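Long-range contacts in mannan endo-1,6-alpha-mannosidase (PDB 6RY0), which probably hydrolyses alpha-1,6-mannosidic linkages in unbranched mannans, and is linked to the transfer of GPI-anchored glycoproteins into the fungal cell wall: residues Arg257-Ala265 with Asp297-Pro308; Lys284-Leu295 with His340-Val348. All blocks are in the same frame, centred on the assembly; numbering follows the deposited sequence.

Interaction 1. Residues Arg257-Ala265 with Asp297-Pro308; sequences RAQFSYNAA and DFFKDGVVFEIP
Phe298 pushes its ring against the bend by which the chain enters helix 261-278, and Gln259, Phe260 and Ser261 curve round its far end. Ser261 CA sits over one face in a CH-pi contact, 3.6 Å from the centroid of the Phe298 ring. Gln259 O meets the ring edge, 3.2 Å from Phe298 CE1. That oxygen is buried without a polar partner, hemmed in also by CG and CD of Pro308 and by Ile307 CG1, 3.5 Å from Gln259 O. Within the helix, Ala264 brings its CB to 4.1 Å from Phe298 CE2. Here the loop leading into one helix meets the end of the next, helix 281-298, in the (alpha/alpha) barrel fold of glycosyl hydrolase family 76; a beta hairpin with a type I' turn, Lys300-Val303, then reverses the chain and returns Glu306-Pro308 to the same helix start. Glu306 fills the hollow there. Its OE2 accepts Ser261 N at 2.8 Å, nearly straight at 169°, and its OE1 accepts Ser261 OG at 2.7 Å, each through the syn lone pair. Two bonds fix the rotation of the carboxylate, whose charge the N-terminal end of the helix would probably favour. With chi1 at 66°, Ser261 OG stands near its own N-H, and one carboxylate can span both. Phe323 of helix 323-337 also touches Ser261 and Glu306. Beside them Pro308 is the bump under Phe260: its CG rests over a ring face, 3.8 Å from the centroid of the Phe260 ring, while Glu306 OE2 lies at that ring's edge.

Interaction 2. Residues Lys284-Leu295 with His340-Val348; sequences KDRVDNLLTGIL and HTKDRILPV
Lys284, in one of its two conformers, lays CE over the centre of the His340 ring, 3.6 Å from its centroid, and turns NZ back to a salt bridge with Asp288 OD2 at 2.9 Å. Val287 follows, its CG1 3.8 Å from Thr341 CG2. Asp288 is gripped from several directions: OD1 accepts His340 NE2 at 2.7 Å, the oxygen lying in the ring plane while the carboxylate stands 73° from it, and the same OD1 accepts a hydrogen bond from a water, which in turn accepts one from Arg344 NH1. Leu291 lies against one face of the Arg344 guanidinium with CG and CD2, and its CD1 reaches Ile345 CG1 at 3.8 Å. Thr292 OG1 receives Arg344 NH2 in the guanidinium plane at 2.8 Å and donates to Asp288 O. Arg344 thus sits as a knob among Asp288, Leu291, Thr292 and Leu295, its chain bent at chi3 (69°), which lays the flat group over Leu291 with its edge to Thr292. With a leucine in its place, Thr292 OG1 and the bridging water would probably lose their donor, and Leu291 its flat cover. Leu295 closes the row against Val348. The axes of helical segments 284-295 and 342-348 come within 11.4 Å of each other, inclined at 28°, with helix 261-278 touching Lys284 and Val287, helix 323-337 packing on Leu291 and Ile345, and Phe299 of strand 299-300 meeting Val348.

How the interactions relate
Interaction 1 and interaction 2 share helix 281-298: interaction 2 uses its length from Lys284 to Leu295, interaction 1 its C-terminal end and the hairpin beyond. Their centres lie about 14 Å apart, on the same side of the chain's centre. Ile294 joins them, with its CD1 3.6 Å from Ala264 O on helix 261-278 and its O 3.7 Å from Phe299 CD1 in the hairpin. Phe299 also packs on helix 342-358, tying the hairpin to the second helix of interaction 2. Both contacts lie away from the calcium ion held by Asp73 and His385. A dimethyl sulfoxide about 4 Å from the Thr292 side chain probably comes from the crystallisation liquor.

Interaction 1. Residues Arg257-Ala265 with Asp297-Pro308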
loop_
_atom_site.group_PDB
_atom_site.type_symbol
_atom_site.label_atom_id
_atom_site.label_comp_id
_atom_site.label_asym_id
_atom_site.label_seq_id
_atom_site.Cartn_x
_atom_site.Cartn_y
_atom_site.Cartn_z
ATOM N N ARG A 257 4.129 19.036 -7.606
ATOM C CA ARG A 257 3.150 18.477 -8.525
ATOM C C ARG A 257 3.575 17.138 -9.140
ATOM O O ARG A 257 2.917 16.643 -10.046
ATOM C CB ARG A 257 2.643 19.511 -9.557
ATOM C CG ARG A 257 1.737 20.626 -8.906
ATOM C CD ARG A 257 1.138 21.621 -9.919
ATOM N NE ARG A 257 0.259 22.601 -9.257
ATOM C CZ ARG A 257 0.683 23.687 -8.616
ATOM N NH1 ARG A 257 1.980 23.953 -8.540
ATOM N NH2 ARG A 257 -0.188 24.505 -8.027
ATOM N N ALA A 258 4.623 16.517 -8.599
ATOM C CA ALA A 258 4.922 15.147 -9.010
ATOM C C ALA A 258 3.714 14.267 -8.715
ATOM O O ALA A 258 3.145 14.313 -7.631
ATOM C CB ALA A 258 6.138 14.600 -8.272
ATOM N N GLN A 259 3.371 13.444 -9.686
ATOM C CA GLN A 259 2.222 12.531 -9.655
ATOM C C GLN A 259 2.700 11.091 -9.553
ATOM O O GLN A 259 3.010 10.459 -10.564
ATOM C CB GLN A 259 1.356 12.718 -10.881
ATOM C CG GLN A 259 0.636 14.066 -10.929
ATOM C CD GLN A 259 -0.159 14.208 -12.212
ATOM O OE1 GLN A 259 -1.116 13.418 -12.446
ATOM N NE2 GLN A 259 0.176 15.149 -13.013
ATOM N N PHE A 260 2.762 10.573 -8.325
ATOM C CA PHE A 260 3.130 9.189 -8.102
ATOM C C PHE A 260 1.875 8.330 -8.123
ATOM O O PHE A 260 0.841 8.686 -7.520
ATOM C CB PHE A 260 3.890 9.024 -6.790
ATOM C CG PHE A 260 5.238 9.682 -6.813
ATOM C CD1 PHE A 260 6.283 9.073 -7.475
ATOM C CD2 PHE A 260 5.453 10.909 -6.234
ATOM C CE1 PHE A 260 7.511 9.677 -7.547
ATOM C CE2 PHE A 260 6.694 11.526 -6.307
ATOM C CZ PHE A 260 7.706 10.910 -6.963
ATOM N N SER A 261 1.969 7.180 -8.784
ATOM C CA SER A 261 0.791 6.370 -9.040
ATOM C C SER A 261 0.074 5.968 -7.760
ATOM O O SER A 261 -1.165 5.958 -7.706
ATOM C CB SER A 261 1.206 5.135 -9.824
ATOM O OG SER A 261 2.032 4.270 -9.076
ATOM N N TYR A 262 0.836 5.637 -6.729
ATOM C CA TYR A 262 0.222 5.101 -5.511
ATOM C C TYR A 262 -0.595 6.143 -4.769
ATOM O O TYR A 262 -1.450 5.763 -3.982
ATOM C CB TYR A 262 1.257 4.420 -4.594
ATOM C CG TYR A 262 2.170 5.296 -3.740
ATOM C CD1 TYR A 262 2.622 6.554 -4.155
ATOM C CD2 TYR A 262 2.598 4.839 -2.511
ATOM C CE1 TYR A 262 3.472 7.323 -3.378
ATOM C CE2 TYR A 262 3.466 5.613 -1.741
ATOM C CZ TYR A 262 3.884 6.866 -2.164
ATOM O OH TYR A 262 4.712 7.654 -1.403
ATOM N N ASN A 263 -0.325 7.422 -4.954
ATOM C CA ASN A 263 -1.117 8.447 -4.283
ATOM C C ASN A 263 -2.530 8.495 -4.821
ATOM O O ASN A 263 -3.513 8.367 -4.073
ATOM C CB ASN A 263 -0.445 9.830 -4.391
ATOM C CG ASN A 263 0.568 10.073 -3.315
ATOM O OD1 ASN A 263 0.417 9.579 -2.195
ATOM N ND2 ASN A 263 1.578 10.885 -3.610
ATOM N N ALA A 264 -2.683 8.626 -6.125
ATOM C CA ALA A 264 -4.024 8.616 -6.709
ATOM C C ALA A 264 -4.698 7.279 -6.462
ATOM O O ALA A 264 -5.894 7.231 -6.157
ATOM C CB ALA A 264 -3.983 8.948 -8.202
ATOM N N ALA A 265 -3.976 6.175 -6.613
ATOM C CA ALA A 265 -4.608 4.876 -6.454
ATOM C C ALA A 265 -5.067 4.640 -5.014
ATOM O O ALA A 265 -6.114 4.011 -4.811
ATOM C CB ALA A 265 -3.675 3.743 -6.899
ATOM N N ASP A 297 -3.662 9.355 -16.680
ATOM C CA ASP A 297 -2.309 9.748 -16.327
ATOM C C ASP A 297 -1.308 8.607 -16.239
ATOM O O ASP A 297 -0.140 8.791 -16.619
ATOM C CB ASP A 297 -2.319 10.492 -14.982
ATOM C CG ASP A 297 -3.070 11.814 -15.029
ATOM O OD1 ASP A 297 -3.163 12.399 -16.140
ATOM O OD2 ASP A 297 -3.517 12.279 -13.957
ATOM N N PHE A 298 -1.729 7.465 -15.709
ATOM C CA PHE A 298 -0.769 6.406 -15.382
ATOM C C PHE A 298 -0.794 5.227 -16.317
ATOM O O PHE A 298 0.114 4.416 -16.266
ATOM C CB PHE A 298 -0.966 5.905 -13.941
ATOM C CG PHE A 298 -0.636 6.963 -12.933
ATOM C CD1 PHE A 298 0.673 7.328 -12.717
ATOM C CD2 PHE A 298 -1.639 7.620 -12.250
ATOM C CE1 PHE A 298 0.982 8.332 -11.815
ATOM C CE2 PHE A 298 -1.348 8.613 -11.362
ATOM C CZ PHE A 298 -0.028 8.984 -11.159
ATOM N N PHE A 299 -1.800 5.092 -17.165
ATOM C CA PHE A 299 -1.862 3.962 -18.077
ATOM C C PHE A 299 -1.541 4.453 -19.464
ATOM O O PHE A 299 -2.178 5.350 -20.002
ATOM C CB PHE A 299 -3.217 3.258 -17.981
ATOM C CG PHE A 299 -3.334 2.451 -16.720
ATOM C CD1 PHE A 299 -3.706 3.035 -15.525
ATOM C CD2 PHE A 299 -3.014 1.106 -16.705
ATOM C CE1 PHE A 299 -3.791 2.287 -14.352
ATOM C CE2 PHE A 299 -3.088 0.364 -15.547
ATOM C CZ PHE A 299 -3.466 0.942 -14.370
ATOM N N LYS A 300 -0.490 3.883 -20.048
ATOM C CA LYS A 300 0.016 4.270 -21.355
ATOM C C LYS A 300 -0.112 3.069 -22.262
ATOM O O LYS A 300 0.512 2.037 -22.042
ATOM C CB LYS A 300 1.458 4.706 -21.214
ATOM C CG LYS A 300 1.470 6.002 -20.426
ATOM C CD LYS A 300 2.727 6.782 -20.441
ATOM C CE LYS A 300 2.657 7.961 -19.536
ATOM N NZ LYS A 300 1.700 8.991 -20.044
ATOM N N ASP A 301 -0.974 3.188 -23.266
ATOM C CA ASP A 301 -1.298 2.044 -24.096
ATOM C C ASP A 301 -1.616 0.813 -23.245
ATOM O O ASP A 301 -1.155 -0.287 -23.550
ATOM C CB ASP A 301 -0.157 1.740 -25.102
ATOM C CG ASP A 301 0.331 3.005 -25.907
ATOM O OD1 ASP A 301 -0.512 3.810 -26.340
ATOM O OD2 ASP A 301 1.554 3.204 -26.147
ATOM N N GLY A 302 -2.371 1.013 -22.164
ATOM C CA GLY A 302 -2.816 -0.097 -21.373
ATOM C C GLY A 302 -1.832 -0.596 -20.315
ATOM O O GLY A 302 -2.110 -1.627 -19.715
ATOM N N VAL A 303 -0.742 0.123 -20.050
ATOM C CA VAL A 303 0.275 -0.356 -19.137
ATOM C C VAL A 303 0.555 0.704 -18.089
ATOM O O VAL A 303 0.778 1.881 -18.420
ATOM C CB VAL A 303 1.559 -0.704 -19.899
ATOM C CG1 VAL A 303 2.576 -1.303 -18.926
ATOM C CG2 VAL A 303 1.248 -1.681 -21.050
ATOM N N VAL A 304 0.587 0.309 -16.821
ATOM C CA VAL A 304 0.896 1.264 -15.764
ATOM C C VAL A 304 2.330 1.797 -15.933
ATOM O O VAL A 304 3.255 1.052 -16.276
ATOM C CB VAL A 304 0.705 0.611 -14.390
ATOM C CG1 VAL A 304 1.684 -0.512 -14.195
ATOM C CG2 VAL A 304 0.767 1.641 -13.280
ATOM N N PHE A 305 2.516 3.076 -15.647
ATOM C CA PHE A 305 3.751 3.776 -15.935
ATOM C C PHE A 305 3.988 4.789 -14.818
ATOM O O PHE A 305 3.108 5.629 -14.547
ATOM C CB PHE A 305 3.650 4.454 -17.307
ATOM C CG PHE A 305 4.925 5.013 -17.805
ATOM C CD1 PHE A 305 5.318 6.266 -17.476
ATOM C CD2 PHE A 305 5.750 4.252 -18.626
ATOM C CE1 PHE A 305 6.528 6.769 -17.990
ATOM C CE2 PHE A 305 6.909 4.748 -19.147
ATOM C CZ PHE A 305 7.307 5.978 -18.812
ATOM N N GLU A 306 5.161 4.754 -14.214
ATOM C CA GLU A 306 5.454 5.618 -13.066
ATOM C C GLU A 306 5.949 6.971 -13.565
ATOM O O GLU A 306 7.155 7.209 -13.687
ATOM C CB GLU A 306 6.439 4.948 -12.110
ATOM C CG GLU A 306 6.449 5.585 -10.736
ATOM C CD GLU A 306 5.067 5.564 -10.103
ATOM O OE1 GLU A 306 4.510 4.444 -10.016
ATOM O OE2 GLU A 306 4.552 6.635 -9.744
ATOM N N ILE A 307 4.998 7.855 -13.889
ATOM C CA ILE A 307 5.314 9.062 -14.660
ATOM C C ILE A 307 6.461 9.912 -14.090
ATOM O O ILE A 307 7.164 10.470 -14.907
ATOM C CB ILE A 307 4.087 9.838 -15.216
ATOM C CG1 ILE A 307 3.214 10.235 -14.074
ATOM C CG2 ILE A 307 3.298 9.033 -16.263
ATOM C CD1 ILE A 307 1.828 10.790 -14.446
ATOM N N PRO A 308 6.658 10.051 -12.759
ATOM C CA PRO A 308 7.749 10.940 -12.353
ATOM C C PRO A 308 9.140 10.418 -12.603
ATOM O O PRO A 308 10.069 11.217 -12.519
ATOM C CB PRO A 308 7.523 11.125 -10.847
ATOM C CG PRO A 308 6.056 10.798 -10.649
ATOM C CD PRO A 308 5.842 9.655 -11.597
#

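Interaction 2. Residues Lys284-Leu295 with His340-Val348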
loop_
_atom_site.group_PDB
_atom_site.type_symbol
_atom_site.label_atom_id
_atom_site.label_comp_id
_atom_site.label_asym_id
_atom_site.label_seq_id
_atom_site.Cartn_x
_atom_site.Cartn_y
_atom_site.Cartn_z
ATOM N N LYS A 284 -19.365 8.164 -4.949
ATOM C CA LYS A 284 -19.331 7.595 -6.289
ATOM C C LYS A 284 -18.664 8.557 -7.254
ATOM O O LYS A 284 -17.847 8.155 -8.080
ATOM C CB LYS A 284 -20.727 7.225 -6.798
ATOM C CG LYS A 284 -20.647 6.454 -8.112
ATOM C CD LYS A 284 -21.989 6.033 -8.631
ATOM C CE LYS A 284 -21.877 5.306 -9.963
ATOM N NZ LYS A 284 -21.347 6.174 -11.049
ATOM N N ASP A 285 -19.020 9.832 -7.164
ATOM C CA ASP A 285 -18.438 10.840 -8.039
ATOM C C ASP A 285 -16.944 10.934 -7.847
ATOM O O ASP A 285 -16.186 11.079 -8.817
ATOM C CB ASP A 285 -19.051 12.225 -7.787
ATOM C CG ASP A 285 -20.502 12.330 -8.140
ATOM O OD1 ASP A 285 -21.011 11.487 -8.900
ATOM O OD2 ASP A 285 -21.132 13.307 -7.696
ATOM N N ARG A 286 -16.498 10.856 -6.592
ATOM C CA ARG A 286 -15.071 10.924 -6.285
ATOM C C ARG A 286 -14.337 9.693 -6.823
ATOM O O ARG A 286 -13.256 9.822 -7.391
ATOM C CB ARG A 286 -14.860 11.105 -4.776
ATOM C CG ARG A 286 -15.301 12.469 -4.288
ATOM C CD ARG A 286 -15.516 12.527 -2.799
ATOM N NE ARG A 286 -16.124 13.799 -2.460
ATOM C CZ ARG A 286 -16.217 14.282 -1.245
ATOM N NH1 ARG A 286 -15.739 13.603 -0.211
ATOM N NH2 ARG A 286 -16.814 15.464 -1.076
ATOM N N VAL A 287 -14.924 8.496 -6.660
ATOM C CA VAL A 287 -14.371 7.300 -7.278
ATOM C C VAL A 287 -14.218 7.509 -8.770
ATOM O O VAL A 287 -13.156 7.247 -9.351
ATOM C CB VAL A 287 -15.281 6.085 -6.982
ATOM C CG1 VAL A 287 -14.979 4.898 -7.905
ATOM C CG2 VAL A 287 -15.166 5.658 -5.519
ATOM N N ASP A 288 -15.281 7.971 -9.413
ATOM C CA ASP A 288 -15.269 8.073 -10.871
ATOM C C ASP A 288 -14.242 9.100 -11.341
ATOM O O ASP A 288 -13.538 8.864 -12.321
ATOM C CB ASP A 288 -16.667 8.438 -11.361
ATOM C CG ASP A 288 -17.676 7.320 -11.153
ATOM O OD1 ASP A 288 -17.262 6.167 -10.925
ATOM O OD2 ASP A 288 -18.884 7.621 -11.275
ATOM N N ASN A 289 -14.150 10.235 -10.656
ATOM C CA ASN A 289 -13.187 11.269 -11.018
ATOM C C ASN A 289 -11.752 10.822 -10.789
ATOM O O ASN A 289 -10.898 11.042 -11.650
ATOM C CB ASN A 289 -13.482 12.558 -10.261
ATOM C CG ASN A 289 -14.635 13.345 -10.859
ATOM O OD1 ASN A 289 -14.836 13.336 -12.057
ATOM N ND2 ASN A 289 -15.362 14.047 -10.028
ATOM N N LEU A 290 -11.479 10.203 -9.639
ATOM C CA LEU A 290 -10.145 9.709 -9.388
ATOM C C LEU A 290 -9.767 8.653 -10.426
ATOM O O LEU A 290 -8.635 8.641 -10.921
ATOM C CB LEU A 290 -10.034 9.116 -7.987
ATOM C CG LEU A 290 -10.009 10.164 -6.873
ATOM C CD1 LEU A 290 -10.341 9.530 -5.533
ATOM C CD2 LEU A 290 -8.667 10.906 -6.800
ATOM N N LEU A 291 -10.685 7.759 -10.746
ATOM C CA LEU A 291 -10.425 6.701 -11.722
ATOM C C LEU A 291 -10.152 7.280 -13.104
ATOM O O LEU A 291 -9.222 6.861 -13.799
ATOM C CB LEU A 291 -11.596 5.744 -11.746
ATOM C CG LEU A 291 -11.486 4.569 -12.724
ATOM C CD1 LEU A 291 -10.178 3.785 -12.569
ATOM C CD2 LEU A 291 -12.694 3.662 -12.587
ATOM N N THR A 292 -10.957 8.249 -13.529
ATOM C CA THR A 292 -10.714 8.903 -14.807
ATOM C C THR A 292 -9.294 9.457 -14.856
ATOM O O THR A 292 -8.568 9.269 -15.832
ATOM C CB THR A 292 -11.743 10.000 -15.064
ATOM O OG1 THR A 292 -13.029 9.380 -15.160
ATOM C CG2 THR A 292 -11.471 10.810 -16.309
ATOM N N GLY A 293 -8.889 10.135 -13.790
ATOM C CA GLY A 293 -7.557 10.691 -13.742
ATOM C C GLY A 293 -6.472 9.625 -13.822
ATOM O O GLY A 293 -5.475 9.810 -14.540
ATOM N N ILE A 294 -6.639 8.536 -13.090
ATOM C CA ILE A 294 -5.630 7.482 -13.090
ATOM C C ILE A 294 -5.462 6.861 -14.461
ATOM O O ILE A 294 -4.336 6.634 -14.932
ATOM C CB ILE A 294 -6.001 6.433 -12.044
ATOM C CG1 ILE A 294 -5.775 6.966 -10.641
ATOM C CG2 ILE A 294 -5.260 5.124 -12.265
ATOM C CD1 ILE A 294 -6.522 6.199 -9.553
ATOM N N LEU A 295 -6.580 6.568 -15.106
ATOM C CA LEU A 295 -6.531 5.954 -16.418
ATOM C C LEU A 295 -5.878 6.887 -17.426
ATOM O O LEU A 295 -5.135 6.446 -18.297
ATOM C CB LEU A 295 -7.927 5.534 -16.885
ATOM C CG LEU A 295 -8.546 4.424 -16.060
ATOM C CD1 LEU A 295 -10.008 4.268 -16.394
ATOM C CD2 LEU A 295 -7.813 3.098 -16.188
ATOM N N HIS A 340 -19.450 -0.979 -10.201
ATOM C CA HIS A 340 -19.690 -0.245 -11.433
ATOM C C HIS A 340 -18.398 0.115 -12.154
ATOM O O HIS A 340 -18.458 0.468 -13.335
ATOM C CB HIS A 340 -20.524 0.994 -11.166
ATOM C CG HIS A 340 -19.755 2.129 -10.575
ATOM N ND1 HIS A 340 -19.443 2.202 -9.236
ATOM C CD2 HIS A 340 -19.242 3.232 -11.152
ATOM C CE1 HIS A 340 -18.771 3.314 -9.017
ATOM N NE2 HIS A 340 -18.638 3.958 -10.161
ATOM N N THR A 341 -17.247 0.015 -11.481
ATOM C CA THR A 341 -15.961 0.323 -12.089
ATOM C C THR A 341 -15.330 -0.854 -12.826
ATOM O O THR A 341 -14.286 -0.674 -13.449
ATOM C CB THR A 341 -14.938 0.791 -11.042
ATOM O OG1 THR A 341 -14.604 -0.283 -10.165
ATOM C CG2 THR A 341 -15.422 2.005 -10.280
ATOM N N LYS A 342 -15.917 -2.044 -12.720
ATOM C CA LYS A 342 -15.227 -3.252 -13.138
ATOM C C LYS A 342 -14.750 -3.193 -14.587
ATOM O O LYS A 342 -13.603 -3.535 -14.896
ATOM C CB LYS A 342 -16.116 -4.462 -12.859
ATOM C CG LYS A 342 -15.504 -5.770 -13.204
ATOM C CD LYS A 342 -16.478 -6.936 -12.975
ATOM C CE LYS A 342 -16.191 -8.140 -13.895
ATOM N NZ LYS A 342 -16.452 -7.805 -15.343
ATOM N N ASP A 343 -15.620 -2.781 -15.500
ATOM C CA ASP A 343 -15.257 -2.814 -16.909
ATOM C C ASP A 343 -14.297 -1.701 -17.313
ATOM O O ASP A 343 -13.657 -1.802 -18.349
ATOM C CB ASP A 343 -16.506 -2.768 -17.792
ATOM C CG ASP A 343 -17.375 -4.019 -17.665
ATOM O OD1 ASP A 343 -16.889 -5.072 -17.196
ATOM O OD2 ASP A 343 -18.542 -3.951 -18.074
ATOM N N ARG A 344 -14.152 -0.664 -16.488
ATOM C CA ARG A 344 -13.145 0.351 -16.715
ATOM C C ARG A 344 -11.759 -0.121 -16.249
ATOM O O ARG A 344 -10.754 0.349 -16.756
ATOM C CB ARG A 344 -13.473 1.657 -15.994
ATOM C CG ARG A 344 -14.778 2.302 -16.457
ATOM C CD ARG A 344 -15.014 3.615 -15.732
ATOM N NE ARG A 344 -14.058 4.614 -16.163
ATOM C CZ ARG A 344 -13.949 5.830 -15.606
ATOM N NH1 ARG A 344 -14.620 6.146 -14.513
ATOM N NH2 ARG A 344 -13.139 6.725 -16.147
ATOM N N ILE A 345 -11.714 -1.000 -15.268
ATOM C CA ILE A 345 -10.483 -1.337 -14.592
ATOM C C ILE A 345 -9.913 -2.686 -15.073
ATOM O O ILE A 345 -8.731 -2.767 -15.402
ATOM C CB ILE A 345 -10.669 -1.353 -13.054
ATOM C CG1 ILE A 345 -10.896 0.096 -12.571
ATOM C CG2 ILE A 345 -9.467 -2.014 -12.366
ATOM C CD1 ILE A 345 -11.212 0.188 -11.078
ATOM N N LEU A 346 -10.698 -3.760 -15.041
ATOM C CA LEU A 346 -10.111 -5.080 -15.272
ATOM C C LEU A 346 -9.413 -5.216 -16.616
ATOM O O LEU A 346 -8.338 -5.799 -16.664
ATOM C CB LEU A 346 -11.107 -6.210 -15.038
ATOM C CG LEU A 346 -11.617 -6.322 -13.600
ATOM C CD1 LEU A 346 -12.487 -7.559 -13.460
ATOM C CD2 LEU A 346 -10.521 -6.367 -12.560
ATOM N N PRO A 347 -9.966 -4.686 -17.724
ATOM C CA PRO A 347 -9.255 -4.859 -19.007
ATOM C C PRO A 347 -7.910 -4.164 -19.038
ATOM O O PRO A 347 -6.976 -4.634 -19.705
ATOM C CB PRO A 347 -10.238 -4.272 -20.026
ATOM C CG PRO A 347 -11.565 -4.411 -19.368
ATOM C CD PRO A 347 -11.312 -4.132 -17.916
ATOM N N VAL A 348 -7.780 -3.025 -18.346
ATOM C CA VAL A 348 -6.547 -2.277 -18.321
ATOM C C VAL A 348 -5.516 -2.954 -17.391
ATOM O O VAL A 348 -4.325 -3.027 -17.692
ATOM C CB VAL A 348 -6.907 -0.833 -17.895
ATOM C CG1 VAL A 348 -5.696 0.015 -17.819
ATOM C CG2 VAL A 348 -7.976 -0.232 -18.850
HETATM O O HOH W 1 -16.383 4.612 -12.980
#